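Local coordinates for sensor protein pfeS (Pseudomonas aeruginosa, PDB 3KYZ) that is the sensor histidine kinase of the PfeR/PfeS two-component system, probably senses a periplasmic signal and may activate PfeR by phosphorylation, at the interface of chains A and B. Residues are numbered along the deposited sequence; one frame, centred on the assembly and turned at random. Chains: chain A/B, Sensor protein pfeS.

The interface of chains A and B. Residues chain A 83-85, 88, 102, 113; chain B 82, 95.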
loop_
_atom_site.group_PDB
_atom_site.type_symbol
_atom_site.label_atom_id
_atom_site.label_comp_id
_atom_site.label_asym_id
_atom_site.label_seq_id
_atom_site.Cartn_x
_atom_site.Cartn_y
_atom_site.Cartn_z
HETATM N N MSE A 83 -4.133 -2.653 -1.961
HETATM C CA MSE A 83 -4.082 -3.510 -3.133
HETATM C C MSE A 83 -4.537 -4.932 -2.854
HETATM O O MSE A 83 -4.724 -5.318 -1.694
HETATM C CB MSE A 83 -2.673 -3.494 -3.727
HETATM C CG MSE A 83 -2.229 -2.086 -4.116
HETATM SE SE MSE A 83 -0.723 -2.062 -5.332
HETATM C CE MSE A 83 0.704 -2.429 -4.083
ATOM N N ARG A 84 -4.729 -5.699 -3.929
ATOM C CA ARG A 84 -5.114 -7.106 -3.836
ATOM C C ARG A 84 -4.121 -7.966 -4.603
ATOM O O ARG A 84 -3.616 -7.550 -5.651
ATOM C CB ARG A 84 -6.509 -7.331 -4.438
ATOM C CG ARG A 84 -7.568 -6.332 -3.998
ATOM C CD ARG A 84 -7.872 -6.450 -2.514
ATOM N NE ARG A 84 -8.599 -7.679 -2.216
ATOM C CZ ARG A 84 -8.779 -8.168 -0.994
ATOM N NH1 ARG A 84 -8.279 -7.531 0.062
ATOM N NH2 ARG A 84 -9.459 -9.295 -0.826
ATOM N N LYS A 85 -3.846 -9.165 -4.098
ATOM C CA LYS A 85 -3.063 -10.139 -4.858
ATOM C C LYS A 85 -3.967 -10.943 -5.783
ATOM O O LYS A 85 -5.186 -10.983 -5.596
ATOM C CB LYS A 85 -2.281 -11.066 -3.930
ATOM C CG LYS A 85 -1.161 -10.362 -3.170
ATOM C CD LYS A 85 -0.287 -11.374 -2.457
ATOM C CE LYS A 85 0.770 -10.691 -1.602
ATOM N NZ LYS A 85 1.643 -11.679 -0.913
ATOM N N TRP A 88 -6.682 -13.296 -4.342
ATOM C CA TRP A 88 -7.545 -12.774 -3.293
ATOM C C TRP A 88 -8.920 -12.436 -3.856
ATOM O O TRP A 88 -9.062 -12.196 -5.051
ATOM C CB TRP A 88 -6.930 -11.511 -2.682
ATOM C CG TRP A 88 -5.662 -11.736 -1.919
ATOM C CD1 TRP A 88 -4.969 -12.914 -1.778
ATOM C CD2 TRP A 88 -4.933 -10.750 -1.179
ATOM N NE1 TRP A 88 -3.851 -12.710 -0.994
ATOM C CE2 TRP A 88 -3.806 -11.390 -0.622
ATOM C CE3 TRP A 88 -5.124 -9.386 -0.940
ATOM C CZ2 TRP A 88 -2.878 -10.712 0.166
ATOM C CZ3 TRP A 88 -4.197 -8.711 -0.163
ATOM C CH2 TRP A 88 -3.089 -9.378 0.385
ATOM N N SER A 102 -1.586 -6.114 -7.163
ATOM C CA SER A 102 -0.149 -6.134 -6.922
ATOM C C SER A 102 0.410 -7.493 -7.324
ATOM O O SER A 102 -0.049 -8.529 -6.835
ATOM C CB SER A 102 0.112 -5.919 -5.432
ATOM O OG SER A 102 1.488 -6.001 -5.115
ATOM N N ARG A 113 7.599 -4.782 -8.365
ATOM C CA ARG A 113 6.332 -5.411 -8.678
ATOM C C ARG A 113 5.633 -4.652 -9.789
ATOM O O ARG A 113 5.921 -3.474 -10.041
ATOM C CB ARG A 113 5.434 -5.432 -7.441
ATOM C CG ARG A 113 4.925 -4.055 -7.031
ATOM C CD ARG A 113 4.134 -4.122 -5.728
ATOM N NE ARG A 113 5.020 -4.243 -4.570
ATOM C CZ ARG A 113 4.636 -4.635 -3.356
ATOM N NH1 ARG A 113 3.373 -4.981 -3.126
ATOM N NH2 ARG A 113 5.521 -4.685 -2.367
ATOM N N PHE B 82 -1.161 -3.485 1.653
ATOM C CA PHE B 82 -2.381 -4.282 1.813
ATOM C C PHE B 82 -3.082 -3.896 3.109
ATOM O O PHE B 82 -3.501 -4.755 3.899
ATOM C CB PHE B 82 -2.072 -5.787 1.799
ATOM C CG PHE B 82 -1.263 -6.233 0.615
ATOM C CD1 PHE B 82 -1.755 -6.086 -0.678
ATOM C CD2 PHE B 82 -0.020 -6.824 0.793
ATOM C CE1 PHE B 82 -1.001 -6.501 -1.776
ATOM C CE2 PHE B 82 0.733 -7.249 -0.296
ATOM C CZ PHE B 82 0.244 -7.081 -1.584
ATOM N N GLN B 95 -3.434 -12.945 5.212
ATOM C CA GLN B 95 -1.974 -12.856 5.261
ATOM C C GLN B 95 -1.319 -13.453 6.508
ATOM O O GLN B 95 -0.106 -13.346 6.687
ATOM C CB GLN B 95 -1.524 -11.410 5.084
ATOM C CG GLN B 95 -1.743 -10.881 3.683
ATOM C CD GLN B 95 -0.801 -9.754 3.349
ATOM O OE1 GLN B 95 -1.022 -8.610 3.743
ATOM N NE2 GLN B 95 0.265 -10.069 2.619
#
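B:Phe82, in a loop with phi of -132°, meets the extended backbone of A:Met83 to A:Lys85, which leads into A:Trp88. Both chains are the sensor domain, predicted to be periplasmic, of a two-component histidine kinase, and the patch shows how an aromatic side chain of one copy can anchor a two-fold contact by settling among groups of the other; whether the full-length protein pairs in this way the structure alone does not show. With its CG anti to the carbonyl carbon (chi1 -52°), the B:Phe82 ring reaches between A:Trp88 and A:Ser102. The six-membered ring of A:Trp88 turns its rim toward one face of the phenyl ring, an edge-to-face pair with planes 62° apart, and CH2 of the indole lies 3.6 Å from CG of B:Phe82. At the phenyl edge stands the backbone carbonyl of A:Met83, its O 3.2 Å from B:Phe82 CD1. A:Lys85, extended beyond CG, crosses at about a right angle over the same face that A:Trp88 covers, toward its CZ end, with CE 3.6 Å from B:Phe82 CZ. Past the same end of the ring, CB of A:Ser102 on strand 100-104 approaches B:Phe82 CE1 at 3.9 Å. The serine hydroxyl OG accepts a hydrogen bond of 2.9 Å from NH1 of A:Arg113 on strand 113-117, tilted from the guanidinium plane, which ties the two strands together beside the phenyl tip. A:Trp88 is held within chain A, with CB of A:Lys85 over one indole face and its own CE3 over one face of the A:Arg84 guanidinium, toward the rim. The poorly ordered B:Gln95 skirts the CZ2/CH2 rim of the indole on the side away from A:Lys85 CB, its CG 3.7 Å from A:Trp88 CZ2.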